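Local coordinates for protein hypothetical bacterial 6-phosphogluconolactonase (Bacteroides fragilis, PDB 3SCY) that is a putative 6-phosphogluconolactonase with a seven-bladed beta-propeller fold, and so probably hydrolyses 6-phosphogluconolactone to 6-phosphogluconate, at residues V18-S23 with I349-P354; T304-R309 with C324-V329. One frame throughout, in Å; residues are numbered along the deposited sequence.

Contact 1 (V18-S23 with I349-P354); sequences VGTYTS and IKVDKP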
loop_
_atom_site.group_PDB
_atom_site.type_symbol
_atom_site.label_atom_id
_atom_site.label_comp_id
_atom_site.label_asym_id
_atom_site.label_seq_id
_atom_site.Cartn_x
_atom_site.Cartn_y
_atom_site.Cartn_z
ATOM N N VAL A 18 10.349 7.123 1.765
ATOM C CA VAL A 18 10.599 5.801 2.315
ATOM C C VAL A 18 10.152 5.764 3.764
ATOM O O VAL A 18 10.732 6.466 4.599
ATOM C CB VAL A 18 12.084 5.397 2.201
ATOM C CG1 VAL A 18 12.319 4.003 2.799
ATOM C CG2 VAL A 18 12.547 5.458 0.741
ATOM N N GLY A 19 9.154 4.931 4.036
ATOM C CA GLY A 19 8.688 4.653 5.393
ATOM C C GLY A 19 9.472 3.464 5.938
ATOM O O GLY A 19 9.934 2.600 5.182
ATOM N N THR A 20 9.628 3.418 7.261
ATOM C CA THR A 20 10.404 2.402 7.973
ATOM C C THR A 20 9.817 2.025 9.312
ATOM O O THR A 20 8.883 2.661 9.791
ATOM C CB THR A 20 11.805 2.993 8.291
ATOM O OG1 THR A 20 11.679 4.029 9.286
ATOM C CG2 THR A 20 12.548 3.520 7.046
ATOM N N TYR A 21 10.412 1.005 9.942
ATOM C CA TYR A 21 10.187 0.727 11.360
ATOM C C TYR A 21 11.356 1.364 12.090
ATOM O O TYR A 21 12.492 1.313 11.605
ATOM C CB TYR A 21 10.070 -0.762 11.645
ATOM C CG TYR A 21 8.720 -1.312 11.252
ATOM C CD1 TYR A 21 7.566 -0.931 11.927
ATOM C CD2 TYR A 21 8.589 -2.185 10.179
ATOM C CE1 TYR A 21 6.321 -1.446 11.576
ATOM C CE2 TYR A 21 7.352 -2.718 9.827
ATOM C CZ TYR A 21 6.216 -2.326 10.512
ATOM O OH TYR A 21 4.992 -2.835 10.131
ATOM N N THR A 22 11.083 2.012 13.230
ATOM C CA THR A 22 12.114 2.759 13.937
ATOM C C THR A 22 12.625 2.055 15.218
ATOM O O THR A 22 13.254 2.731 16.029
ATOM C CB THR A 22 11.587 4.169 14.251
ATOM O OG1 THR A 22 10.328 4.082 14.930
ATOM C CG2 THR A 22 11.410 5.002 12.994
ATOM N N SER A 23 12.426 0.713 15.360
ATOM C CA SER A 23 12.927 -0.070 16.518
ATOM C C SER A 23 14.452 -0.152 16.519
ATOM O O SER A 23 15.042 -0.469 17.553
ATOM C CB SER A 23 12.345 -1.484 16.540
ATOM O OG SER A 23 12.372 -2.104 15.262
ATOM N N ILE A 349 19.993 0.967 -2.244
ATOM C CA ILE A 349 19.894 2.150 -1.388
ATOM C C ILE A 349 19.869 1.667 0.058
ATOM O O ILE A 349 18.963 0.911 0.430
ATOM C CB ILE A 349 18.640 3.002 -1.744
ATOM C CG1 ILE A 349 18.613 3.391 -3.254
ATOM C CG2 ILE A 349 18.572 4.233 -0.839
ATOM C CD1 ILE A 349 17.246 3.953 -3.802
ATOM N N LYS A 350 20.843 2.105 0.874
ATOM C CA LYS A 350 20.934 1.712 2.281
ATOM C C LYS A 350 19.941 2.497 3.105
ATOM O O LYS A 350 19.947 3.726 3.060
ATOM C CB LYS A 350 22.365 1.912 2.840
ATOM N N VAL A 351 19.024 1.786 3.780
ATOM C CA VAL A 351 17.982 2.352 4.667
ATOM C C VAL A 351 17.706 1.319 5.748
ATOM O O VAL A 351 17.558 0.156 5.400
ATOM C CB VAL A 351 16.647 2.736 3.938
ATOM C CG1 VAL A 351 15.666 3.413 4.892
ATOM C CG2 VAL A 351 16.869 3.611 2.717
ATOM N N ASP A 352 17.574 1.707 7.031
ATOM C CA ASP A 352 17.247 0.700 8.042
ATOM C C ASP A 352 15.754 0.406 8.016
ATOM O O ASP A 352 14.930 1.333 8.034
ATOM C CB ASP A 352 17.687 1.104 9.468
ATOM C CG ASP A 352 17.938 -0.082 10.400
ATOM O OD1 ASP A 352 18.839 -0.899 10.097
ATOM O OD2 ASP A 352 17.251 -0.181 11.445
ATOM N N LYS A 353 15.415 -0.894 7.918
ATOM C CA LYS A 353 14.042 -1.428 7.973
ATOM C C LYS A 353 13.063 -0.682 7.042
ATOM O O LYS A 353 12.000 -0.251 7.510
ATOM C CB LYS A 353 13.519 -1.433 9.422
ATOM C CG LYS A 353 14.417 -2.239 10.352
ATOM C CD LYS A 353 13.789 -2.494 11.704
ATOM C CE LYS A 353 14.704 -3.343 12.573
ATOM N NZ LYS A 353 16.007 -2.687 12.835
ATOM N N PRO A 354 13.381 -0.550 5.723
ATOM C CA PRO A 354 12.442 0.113 4.811
ATOM C C PRO A 354 11.237 -0.762 4.564
ATOM O O PRO A 354 11.404 -1.978 4.315
ATOM C CB PRO A 354 13.253 0.318 3.532
ATOM C CG PRO A 354 14.241 -0.855 3.531
ATOM C CD PRO A 354 14.583 -1.049 5.005
HETATM O O HOH W 1 14.979 1.025 12.616
#
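T20 faces P354 as an antiparallel, non-hydrogen-bonded pair, with CA atoms 4.4 Å apart. Just beyond it, Y21 N donates to K353 O at 3.2 Å, with an N-H...O angle of 152°. T20 CA also lies close to this carbonyl oxygen. The tight part of the contact is this backbone pairing at T20, with an apolar patch beside it. V18 CG1, anti to the backbone N (chi1 180°), reaches P354 CB at 3.9 Å and V351 CG1 at 4.0 Å. T20 turns its methyl to the same patch: CG2 meets V351 CG1 at 3.8 Å, the two side chains crossing at about a right angle, and also touches D352 O. T20 OG1 instead bonds to G28 O and S26 OG. F32 and I330 also pack on V18 and V351.

The other side is looser and wetter. K353 passes its aliphatic chain beside Y21 and S23, with CE 3.8 Å from S23 OG. The chain bends at its end (chi4 61°), and NZ forms a salt bridge with D352 OD2 at 3.1 Å. One water donates both to Y21 O and to D352 OD2, so it links the two segments. Y21 leads its ring away, and its OH bonds to E69. The turn at 351-353 joins strand 342-350 to strand 354-360, which pairs with strand 13-20. This is the "Velcro" closure of a beta-propeller, in which the C-terminal strand completes the N-terminal blade.

Contact 2 (T304-R309 with C324-V329); sequences TGIHPR and CRDTNV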
loop_
_atom_site.group_PDB
_atom_site.type_symbol
_atom_site.label_atom_id
_atom_site.label_comp_id
_atom_site.label_asym_id
_atom_site.label_seq_id
_atom_site.Cartn_x
_atom_site.Cartn_y
_atom_site.Cartn_z
ATOM N N THR A 304 14.760 -11.764 -4.046
ATOM C CA THR A 304 15.190 -10.447 -3.593
ATOM C C THR A 304 15.929 -10.559 -2.284
ATOM O O THR A 304 16.102 -11.655 -1.752
ATOM C CB THR A 304 13.934 -9.548 -3.372
ATOM O OG1 THR A 304 13.092 -10.138 -2.386
ATOM C CG2 THR A 304 13.139 -9.277 -4.649
ATOM N N GLY A 305 16.263 -9.404 -1.730
ATOM C CA GLY A 305 16.744 -9.295 -0.357
ATOM C C GLY A 305 15.635 -9.753 0.581
ATOM O O GLY A 305 14.489 -9.994 0.161
ATOM N N ILE A 306 15.950 -9.882 1.853
ATOM C CA ILE A 306 15.017 -10.468 2.811
ATOM C C ILE A 306 13.948 -9.522 3.279
ATOM O O ILE A 306 14.217 -8.395 3.693
ATOM C CB ILE A 306 15.763 -11.081 4.029
ATOM C CG1 ILE A 306 16.917 -12.013 3.560
ATOM C CG2 ILE A 306 14.788 -11.806 4.980
ATOM C CD1 ILE A 306 16.537 -13.181 2.578
ATOM N N HIS A 307 12.722 -10.058 3.280
ATOM C CA HIS A 307 11.492 -9.438 3.756
ATOM C C HIS A 307 11.028 -8.275 2.852
ATOM O O HIS A 307 10.882 -7.137 3.320
ATOM C CB HIS A 307 11.610 -9.009 5.225
ATOM C CG HIS A 307 10.292 -8.980 5.943
ATOM N ND1 HIS A 307 9.812 -10.091 6.617
ATOM C CD2 HIS A 307 9.378 -7.973 6.045
ATOM C CE1 HIS A 307 8.651 -9.718 7.140
ATOM N NE2 HIS A 307 8.343 -8.458 6.812
ATOM N N PRO A 308 10.682 -8.610 1.576
ATOM C CA PRO A 308 10.119 -7.598 0.648
ATOM C C PRO A 308 8.650 -7.306 0.963
ATOM O O PRO A 308 7.745 -7.719 0.252
ATOM C CB PRO A 308 10.264 -8.270 -0.723
ATOM C CG PRO A 308 10.157 -9.745 -0.431
ATOM C CD PRO A 308 10.832 -9.930 0.916
ATOM N N ARG A 309 8.398 -6.574 2.048
ATOM C CA ARG A 309 7.025 -6.254 2.466
ATOM C C ARG A 309 6.317 -5.237 1.514
ATOM O O ARG A 309 5.083 -5.162 1.463
ATOM C CB ARG A 309 7.106 -5.675 3.889
ATOM C CG ARG A 309 5.832 -5.051 4.459
ATOM C CD ARG A 309 6.010 -4.771 5.959
ATOM N NE ARG A 309 4.895 -3.963 6.471
ATOM C CZ ARG A 309 4.006 -4.373 7.371
ATOM N NH1 ARG A 309 4.102 -5.589 7.910
ATOM N NH2 ARG A 309 3.007 -3.573 7.741
ATOM N N CYS A 324 13.562 -4.089 1.268
ATOM C CA CYS A 324 13.878 -5.350 1.947
ATOM C C CYS A 324 14.142 -5.008 3.400
ATOM O O CYS A 324 15.217 -4.506 3.732
ATOM C CB CYS A 324 15.064 -6.038 1.286
ATOM S SG CYS A 324 14.816 -6.407 -0.465
ATOM N N ARG A 325 13.138 -5.216 4.248
ATOM C CA ARG A 325 13.184 -4.811 5.647
ATOM C C ARG A 325 14.372 -5.417 6.385
ATOM O O ARG A 325 15.027 -4.703 7.143
ATOM C CB ARG A 325 11.900 -5.208 6.356
ATOM C CG ARG A 325 11.778 -4.645 7.791
ATOM C CD ARG A 325 10.721 -5.381 8.578
ATOM N NE ARG A 325 11.126 -6.744 8.917
ATOM C CZ ARG A 325 10.397 -7.611 9.612
ATOM N NH1 ARG A 325 9.199 -7.268 10.070
ATOM N NH2 ARG A 325 10.858 -8.833 9.847
ATOM N N ASP A 326 14.630 -6.723 6.187
ATOM C CA ASP A 326 15.655 -7.382 6.972
ATOM C C ASP A 326 17.074 -7.227 6.427
ATOM O O ASP A 326 18.033 -7.413 7.181
ATOM C CB ASP A 326 15.287 -8.848 7.164
ATOM C CG ASP A 326 14.024 -9.044 7.999
ATOM O OD1 ASP A 326 13.576 -8.070 8.648
ATOM O OD2 ASP A 326 13.515 -10.171 8.042
ATOM N N THR A 327 17.221 -6.853 5.151
ATOM C CA THR A 327 18.542 -6.656 4.542
ATOM C C THR A 327 18.906 -5.163 4.619
ATOM O O THR A 327 20.012 -4.761 4.261
ATOM C CB THR A 327 18.528 -7.208 3.104
ATOM O OG1 THR A 327 18.056 -8.556 3.165
ATOM C CG2 THR A 327 19.922 -7.226 2.469
ATOM N N ASN A 328 17.959 -4.332 5.076
ATOM C CA ASN A 328 18.143 -2.893 5.241
ATOM C C ASN A 328 18.572 -2.236 3.932
ATOM O O ASN A 328 19.516 -1.436 3.903
ATOM C CB ASN A 328 19.161 -2.593 6.379
ATOM C CG ASN A 328 18.698 -3.115 7.709
ATOM O OD1 ASN A 328 17.515 -3.003 8.068
ATOM N ND2 ASN A 328 19.599 -3.781 8.419
ATOM N N VAL A 329 17.868 -2.584 2.839
ATOM C CA VAL A 329 18.168 -2.051 1.500
ATOM C C VAL A 329 16.916 -1.900 0.668
ATOM O O VAL A 329 15.924 -2.589 0.903
ATOM C CB VAL A 329 19.184 -2.916 0.672
ATOM C CG1 VAL A 329 20.599 -2.889 1.255
ATOM C CG2 VAL A 329 18.688 -4.347 0.460
HETATM O O HOH W 2 11.827 -12.011 7.762
#
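I306 and D326 bring the two loops together, their CA atoms 5.2 Å apart. Segment 304-309 has no regular secondary structure, and 324-329 is the turn between strands 319-324 and 329-335; 325-327 have helical backbone angles. D326 N donates to I306 O at 3.0 Å, and R325 N donates to H307 O at 3.1 Å. H307 O also accepts from R309 N, which comes from the opposite face of the carbonyl plane. P308, between them, is the centre of an inverse gamma turn. After residues 325-327, N328 and V329 both face C324 in a G1 beta bulge.

Among the side chains, T327 OG1 accepts from I306 N at 2.8 Å. C324 SG lies 3.5 Å from G305 CA, where glycine has no side chain to stand between them. H307 CG is anti to the backbone N (chi1 -153°), and the ring lies flat on the R325 guanidinium. The planes are 3° apart and the centres 3.6 Å apart, with R325 CZ over the middle of the ring. R325 grips D326 side-on: NE and NH2 both bond to OD1, NE at 2.8 Å. The R325 guanidinium is therefore fixed by a carboxylate at its edge and an imidazole on one face. The neighbouring carboxylate would be expected to offset its positive charge beside the ring.

In the fold
Contact 1 and contact 2 have centres about 10 Å apart, on the same side of the chain's centre. Both segments of contact 2 fall between the two segments of contact 1 in sequence. Contact 2 joins the loop between strands 296-303 and 310-313, which connects two blades, to the hairpin turn between strands 319-324 and 329-335. Contact 1 lies at the next boundary, between the blade of 310-350 and the one shared by both chain ends. N328 couples them: its OD1 receives K353 N and its O receives V351 N. Y21 and R309 also touch, next to an unidentified molecule, probably from the crystallisation liquor, which may mark a pocket.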